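Local structure of Non-structural protein 3 (Porcine deltacoronavirus, 6LN0) at residues A[345-356]-A[364-372]. The protein is a multidomain coronavirus protein whose crystallised part joins a macro domain to a papain-like protease domain, which probably cleaves the viral polyprotein. Residues are numbered along the deposited sequence; the frame is centred on the assembly and turned at random.
Sequences ISVAREYDPIQP and DVWTPFTPQ
The indole of Trp366 lies flat against the loop that follows strand 338-346, its six-membered ring packed against the backbone from Ser346 to Ala348, where the strand gives way to the loop. One face takes backbone: Arg349 O sits 3.3 Å from Trp366 CG. Ala348 N is 3.5 Å from Trp366 CH2. The side chains of Val347, Ala348 and Arg349 add to the cover on that same face. Val347 CG1 reaches Trp366 CE3 at 3.8 Å, and Ala348 CB rests near CZ2. Arg349 CB lies 3.7 Å from Trp366 NE1, while the guanidinium leads away. With CG anti to the carbonyl carbon (chi1 -73°), Trp366 turns its ring into this curve. Glu350 bends at chi2, and its CG meets Trp366 CB.

Further along, Phe369 sets its ring end into the corner formed by Ile345 and Pro356. Ile345 CD1 approaches Phe369 CZ to 3.9 Å, and Pro356 CG touches the same carbon. Pro356 O comes within 3.4 Å of Phe369 CE2. The bent side chain of Gln355 crosses the ring of Pro368 obliquely, Gln355 NE2 3.5 Å from Pro368 CG. The side chain of Thr367, which starts away from the loop, lies about 5 Å from the zinc ion of the fingers subdomain, held by Cys334, Cys335, Cys360 and Cys363. Shape and dispersion, rather than direct hydrogen bonding, therefore join the loop to strand 365-371, with carbonyl oxygens packed against aromatic carbon.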
ATOM      1  N   ILE A 345     -33.957 -14.064  -7.573  1.00 39.60           N
ATOM      2  CA  ILE A 345     -35.013 -13.228  -8.122  1.00 36.82           C
ATOM      3  C   ILE A 345     -35.295 -12.099  -7.153  1.00 37.46           C
ATOM      4  O   ILE A 345     -35.590 -12.327  -5.977  1.00 43.47           O
ATOM      5  CB  ILE A 345     -36.296 -14.022  -8.374  1.00 41.22           C
ATOM      6  CG1 ILE A 345     -36.013 -15.351  -9.056  1.00 43.83           C
ATOM      7  CG2 ILE A 345     -37.253 -13.168  -9.191  1.00 40.65           C
ATOM      8  CD1 ILE A 345     -37.306 -16.180  -9.222  1.00 40.97           C
ATOM      9  N   SER A 346     -35.266 -10.895  -7.649  1.00 42.36           N
ATOM     10  CA  SER A 346     -35.509  -9.720  -6.835  1.00 44.57           C
ATOM     11  C   SER A 346     -36.951  -9.309  -7.130  1.00 40.40           C
ATOM     12  O   SER A 346     -37.223  -8.635  -8.122  1.00 41.97           O
ATOM     13  CB  SER A 346     -34.475  -8.643  -7.160  1.00 35.81           C
ATOM     14  OG  SER A 346     -34.982  -7.345  -6.935  1.00 52.80           O
ATOM     15  N   VAL A 347     -37.886  -9.763  -6.298  1.00 40.96           N
ATOM     16  CA  VAL A 347     -39.311  -9.545  -6.556  1.00 43.73           C
ATOM     17  C   VAL A 347     -39.632  -8.196  -5.925  1.00 47.08           C
ATOM     18  O   VAL A 347     -39.908  -8.089  -4.728  1.00 46.70           O
ATOM     19  CB  VAL A 347     -40.186 -10.666  -6.006  1.00 45.78           C
ATOM     20  CG1 VAL A 347     -41.633 -10.464  -6.460  1.00 42.93           C
ATOM     21  CG2 VAL A 347     -39.644 -12.031  -6.404  1.00 37.33           C
ATOM     22  N   ALA A 348     -39.564  -7.148  -6.738  1.00 46.74           N
ATOM     23  CA  ALA A 348     -39.648  -5.797  -6.202  1.00 50.67           C
ATOM     24  C   ALA A 348     -41.068  -5.437  -5.771  1.00 48.12           C
ATOM     25  O   ALA A 348     -41.257  -4.535  -4.951  1.00 49.27           O
ATOM     26  CB  ALA A 348     -39.106  -4.808  -7.243  1.00 40.15           C
ATOM     27  N   ARG A 349     -42.066  -6.138  -6.287  1.00 47.32           N
ATOM     28  CA  ARG A 349     -43.454  -5.856  -5.975  1.00 47.23           C
ATOM     29  C   ARG A 349     -44.234  -7.150  -6.101  1.00 49.65           C
ATOM     30  O   ARG A 349     -43.921  -7.995  -6.944  1.00 47.31           O
ATOM     31  CB  ARG A 349     -44.044  -4.809  -6.914  1.00 47.63           C
ATOM     32  CG  ARG A 349     -45.406  -4.367  -6.506  1.00 48.57           C
ATOM     33  CD  ARG A 349     -45.874  -3.259  -7.388  1.00 51.25           C
ATOM     34  NE  ARG A 349     -47.271  -2.968  -7.131  1.00 51.31           N
ATOM     35  CZ  ARG A 349     -48.022  -2.176  -7.890  1.00 56.86           C
ATOM     36  NH1 ARG A 349     -47.505  -1.579  -8.959  1.00 50.03           N
ATOM     37  NH2 ARG A 349     -49.302  -1.981  -7.575  1.00 54.34           N
ATOM     38  N   GLU A 350     -45.259  -7.286  -5.262  1.00 45.65           N
ATOM     39  CA  GLU A 350     -46.090  -8.481  -5.209  1.00 45.70           C
ATOM     40  C   GLU A 350     -45.332  -9.668  -4.651  1.00 45.87           C
ATOM     41  O   GLU A 350     -45.601 -10.809  -5.027  1.00 46.72           O
ATOM     42  CB  GLU A 350     -46.677  -8.841  -6.581  1.00 45.95           C
ATOM     43  CG  GLU A 350     -47.270  -7.671  -7.350  1.00 49.14           C
ATOM     44  CD  GLU A 350     -48.581  -7.192  -6.759  1.00 61.75           C
ATOM     45  OE1 GLU A 350     -49.209  -6.280  -7.355  1.00 64.78           O
ATOM     46  OE2 GLU A 350     -48.988  -7.735  -5.701  1.00 64.33           O
ATOM     47  N   TYR A 351     -44.360  -9.404  -3.782  1.00 49.03           N
ATOM     48  CA  TYR A 351     -43.570 -10.481  -3.214  1.00 43.52           C
ATOM     49  C   TYR A 351     -44.467 -11.389  -2.396  1.00 47.08           C
ATOM     50  O   TYR A 351     -45.135 -10.940  -1.463  1.00 48.21           O
ATOM     51  CB  TYR A 351     -42.453  -9.941  -2.326  1.00 47.35           C
ATOM     52  CG  TYR A 351     -41.675 -11.056  -1.666  1.00 43.51           C
ATOM     53  CD1 TYR A 351     -41.284 -12.158  -2.406  1.00 43.07           C
ATOM     54  CD2 TYR A 351     -41.336 -11.013  -0.319  1.00 46.07           C
ATOM     55  CE1 TYR A 351     -40.585 -13.188  -1.851  1.00 44.47           C
ATOM     56  CE2 TYR A 351     -40.605 -12.053   0.264  1.00 45.86           C
ATOM     57  CZ  TYR A 351     -40.237 -13.145  -0.520  1.00 49.11           C
ATOM     58  OH  TYR A 351     -39.511 -14.204  -0.003  1.00 47.82           O
ATOM     59  N   ASP A 352     -44.440 -12.674  -2.724  1.00 50.89           N
ATOM     60  CA  ASP A 352     -45.291 -13.673  -2.087  1.00 49.56           C
ATOM     61  C   ASP A 352     -44.412 -14.806  -1.582  1.00 47.16           C
ATOM     62  O   ASP A 352     -43.904 -15.594  -2.401  1.00 51.11           O
ATOM     63  CB  ASP A 352     -46.336 -14.174  -3.079  1.00 50.79           C
ATOM     64  CG  ASP A 352     -47.385 -15.060  -2.429  1.00 53.56           C
ATOM     65  OD1 ASP A 352     -47.048 -15.758  -1.444  1.00 48.15           O
ATOM     66  OD2 ASP A 352     -48.537 -15.068  -2.929  1.00 56.56           O
ATOM     67  N   PRO A 353     -44.214 -14.945  -0.272  1.00 49.92           N
ATOM     68  CA  PRO A 353     -43.280 -15.967   0.223  1.00 48.26           C
ATOM     69  C   PRO A 353     -43.625 -17.405  -0.152  1.00 49.36           C
ATOM     70  O   PRO A 353     -42.795 -18.283   0.102  1.00 53.64           O
ATOM     71  CB  PRO A 353     -43.303 -15.772   1.751  1.00 47.65           C
ATOM     72  CG  PRO A 353     -44.180 -14.597   2.016  1.00 51.02           C
ATOM     73  CD  PRO A 353     -44.451 -13.893   0.726  1.00 52.31           C
ATOM     74  N   ILE A 354     -44.795 -17.699  -0.721  1.00 53.21           N
ATOM     75  CA  ILE A 354     -45.078 -19.058  -1.155  1.00 55.13           C
ATOM     76  C   ILE A 354     -45.318 -19.179  -2.645  1.00 53.27           C
ATOM     77  O   ILE A 354     -45.607 -20.248  -3.162  1.00 56.47           O
ATOM     78  CB  ILE A 354     -46.260 -19.680  -0.371  1.00 58.24           C
ATOM     79  CG1 ILE A 354     -47.540 -18.905  -0.642  1.00 55.66           C
ATOM     80  CG2 ILE A 354     -45.949 -19.753   1.123  1.00 54.59           C
ATOM     81  CD1 ILE A 354     -48.752 -19.624  -0.121  1.00 60.16           C
ATOM     82  N   GLN A 355     -45.165 -18.055  -3.400  1.00 57.55           N
ATOM     83  CA  GLN A 355     -45.343 -18.080  -4.837  1.00 55.87           C
ATOM     84  C   GLN A 355     -44.305 -17.161  -5.485  1.00 47.37           C
ATOM     85  O   GLN A 355     -44.505 -15.940  -5.570  1.00 48.80           O
ATOM     86  CB  GLN A 355     -46.769 -17.674  -5.200  1.00 48.20           C
ATOM     87  CG  GLN A 355     -46.964 -17.456  -6.648  1.00 50.79           C
ATOM     88  CD  GLN A 355     -47.371 -18.713  -7.347  1.00 64.62           C
ATOM     89  OE1 GLN A 355     -46.618 -19.690  -7.384  1.00 67.98           O
ATOM     90  NE2 GLN A 355     -48.579 -18.716  -7.891  1.00 63.70           N
ATOM     91  N   PRO A 356     -43.194 -17.710  -5.957  1.00 47.93           N
ATOM     92  CA  PRO A 356     -42.159 -16.871  -6.572  1.00 42.00           C
ATOM     93  C   PRO A 356     -42.590 -16.320  -7.919  1.00 42.84           C
ATOM     94  O   PRO A 356     -43.285 -16.979  -8.696  1.00 47.58           O
ATOM     95  CB  PRO A 356     -40.980 -17.835  -6.721  1.00 44.90           C
ATOM     96  CG  PRO A 356     -41.633 -19.177  -6.873  1.00 48.97           C
ATOM     97  CD  PRO A 356     -42.822 -19.135  -5.948  1.00 48.15           C
ATOM     98  N   ASP A 364     -46.314  -6.370 -18.428  1.00 59.81           N
ATOM     99  CA  ASP A 364     -46.139  -5.458 -17.306  1.00 58.21           C
ATOM    100  C   ASP A 364     -46.899  -5.932 -16.071  1.00 52.52           C
ATOM    101  O   ASP A 364     -47.765  -5.240 -15.546  1.00 53.47           O
ATOM    102  CB  ASP A 364     -46.559  -4.037 -17.683  1.00 63.67           C
ATOM    103  CG  ASP A 364     -46.246  -3.036 -16.592  1.00 67.34           C
ATOM    104  OD1 ASP A 364     -45.294  -3.297 -15.817  1.00 65.33           O
ATOM    105  OD2 ASP A 364     -46.963  -2.008 -16.502  1.00 70.20           O
ATOM    106  N   VAL A 365     -46.543  -7.135 -15.610  1.00 50.14           N
ATOM    107  CA  VAL A 365     -47.075  -7.708 -14.380  1.00 45.92           C
ATOM    108  C   VAL A 365     -45.998  -8.569 -13.741  1.00 47.33           C
ATOM    109  O   VAL A 365     -45.094  -9.074 -14.412  1.00 47.88           O
ATOM    110  CB  VAL A 365     -48.334  -8.581 -14.613  1.00 51.74           C
ATOM    111  CG1 VAL A 365     -49.523  -7.723 -14.920  1.00 61.67           C
ATOM    112  CG2 VAL A 365     -48.085  -9.555 -15.746  1.00 49.51           C
ATOM    113  N   TRP A 366     -46.121  -8.757 -12.429  1.00 48.27           N
ATOM    114  CA  TRP A 366     -45.354  -9.749 -11.687  1.00 48.06           C
ATOM    115  C   TRP A 366     -46.115 -11.069 -11.754  1.00 49.59           C
ATOM    116  O   TRP A 366     -47.192 -11.204 -11.164  1.00 50.86           O
ATOM    117  CB  TRP A 366     -45.131  -9.284 -10.250  1.00 39.93           C
ATOM    118  CG  TRP A 366     -44.131  -8.186 -10.220  1.00 49.37           C
ATOM    119  CD1 TRP A 366     -44.389  -6.851 -10.274  1.00 48.37           C
ATOM    120  CD2 TRP A 366     -42.691  -8.321 -10.186  1.00 45.59           C
ATOM    121  NE1 TRP A 366     -43.208  -6.142 -10.262  1.00 53.67           N
ATOM    122  CE2 TRP A 366     -42.152  -7.015 -10.204  1.00 46.03           C
ATOM    123  CE3 TRP A 366     -41.814  -9.416 -10.140  1.00 42.15           C
ATOM    124  CZ2 TRP A 366     -40.756  -6.766 -10.180  1.00 51.71           C
ATOM    125  CZ3 TRP A 366     -40.425  -9.173 -10.118  1.00 44.08           C
ATOM    126  CH2 TRP A 366     -39.914  -7.851 -10.135  1.00 41.34           C
ATOM    127  N   THR A 367     -45.552 -12.048 -12.482  1.00 49.38           N
ATOM    128  CA  THR A 367     -46.228 -13.278 -12.853  1.00 39.38           C
ATOM    129  C   THR A 367     -45.585 -14.495 -12.206  1.00 43.82           C
ATOM    130  O   THR A 367     -44.367 -14.524 -12.015  1.00 46.78           O
ATOM    131  CB  THR A 367     -46.198 -13.472 -14.367  1.00 45.07           C
ATOM    132  OG1 THR A 367     -46.812 -14.720 -14.683  1.00 47.55           O
ATOM    133  CG2 THR A 367     -44.751 -13.501 -14.876  1.00 41.35           C
ATOM    134  N   PRO A 368     -46.368 -15.515 -11.867  1.00 47.61           N
ATOM    135  CA  PRO A 368     -45.771 -16.824 -11.570  1.00 41.28           C
ATOM    136  C   PRO A 368     -45.243 -17.486 -12.836  1.00 41.39           C
ATOM    137  O   PRO A 368     -45.441 -16.973 -13.949  1.00 38.95           O
ATOM    138  CB  PRO A 368     -46.938 -17.613 -10.956  1.00 45.52           C
ATOM    139  CG  PRO A 368     -47.937 -16.589 -10.565  1.00 42.11           C
ATOM    140  CD  PRO A 368     -47.816 -15.507 -11.593  1.00 40.25           C
ATOM    141  N   PHE A 369     -44.596 -18.638 -12.693  1.00 38.34           N
ATOM    142  CA  PHE A 369     -43.894 -19.206 -13.835  1.00 42.39           C
ATOM    143  C   PHE A 369     -43.768 -20.716 -13.672  1.00 41.88           C
ATOM    144  O   PHE A 369     -43.862 -21.255 -12.568  1.00 39.73           O
ATOM    145  CB  PHE A 369     -42.505 -18.560 -14.003  1.00 39.30           C
ATOM    146  CG  PHE A 369     -41.637 -18.651 -12.779  1.00 38.22           C
ATOM    147  CD1 PHE A 369     -40.881 -19.787 -12.522  1.00 40.39           C
ATOM    148  CD2 PHE A 369     -41.540 -17.582 -11.910  1.00 36.69           C
ATOM    149  CE1 PHE A 369     -40.051 -19.864 -11.398  1.00 37.06           C
ATOM    150  CE2 PHE A 369     -40.710 -17.647 -10.784  1.00 40.50           C
ATOM    151  CZ  PHE A 369     -39.962 -18.782 -10.532  1.00 38.63           C
ATOM    152  N   THR A 370     -43.518 -21.392 -14.781  1.00 39.59           N
ATOM    153  CA  THR A 370     -43.425 -22.849 -14.742  1.00 40.52           C
ATOM    154  C   THR A 370     -42.013 -23.260 -15.111  1.00 42.25           C
ATOM    155  O   THR A 370     -41.584 -23.035 -16.258  1.00 40.43           O
ATOM    156  CB  THR A 370     -44.447 -23.491 -15.677  1.00 44.39           C
ATOM    157  OG1 THR A 370     -45.778 -23.091 -15.282  1.00 44.18           O
ATOM    158  CG2 THR A 370     -44.314 -24.989 -15.616  1.00 40.09           C
ATOM    159  N   PRO A 371     -41.251 -23.825 -14.174  1.00 44.10           N
ATOM    160  CA  PRO A 371     -39.830 -24.117 -14.436  1.00 42.79           C
ATOM    161  C   PRO A 371     -39.651 -25.218 -15.464  1.00 45.17           C
ATOM    162  O   PRO A 371     -40.343 -26.234 -15.424  1.00 50.68           O
ATOM    163  CB  PRO A 371     -39.298 -24.573 -13.073  1.00 44.54           C
ATOM    164  CG  PRO A 371     -40.336 -24.153 -12.071  1.00 47.98           C
ATOM    165  CD  PRO A 371     -41.640 -24.022 -12.771  1.00 38.85           C
ATOM    166  N   GLN A 372     -38.680 -25.035 -16.365  1.00 48.02           N
ATOM    167  CA  GLN A 372     -38.302 -26.085 -17.306  1.00 46.55           C
ATOM    168  C   GLN A 372     -36.954 -26.717 -17.011  1.00 50.41           C
ATOM    169  O   GLN A 372     -36.647 -27.753 -17.613  1.00 56.15           O
ATOM    170  CB  GLN A 372     -38.261 -25.553 -18.743  1.00 40.61           C
ATOM    171  CG  GLN A 372     -39.437 -24.686 -19.089  1.00 45.31           C
ATOM    172  CD  GLN A 372     -40.730 -25.489 -19.178  1.00 44.47           C
ATOM    173  OE1 GLN A 372     -40.767 -26.562 -19.804  1.00 44.71           O
ATOM    174  NE2 GLN A 372     -41.798 -24.969 -18.564  1.00 38.89           N
TER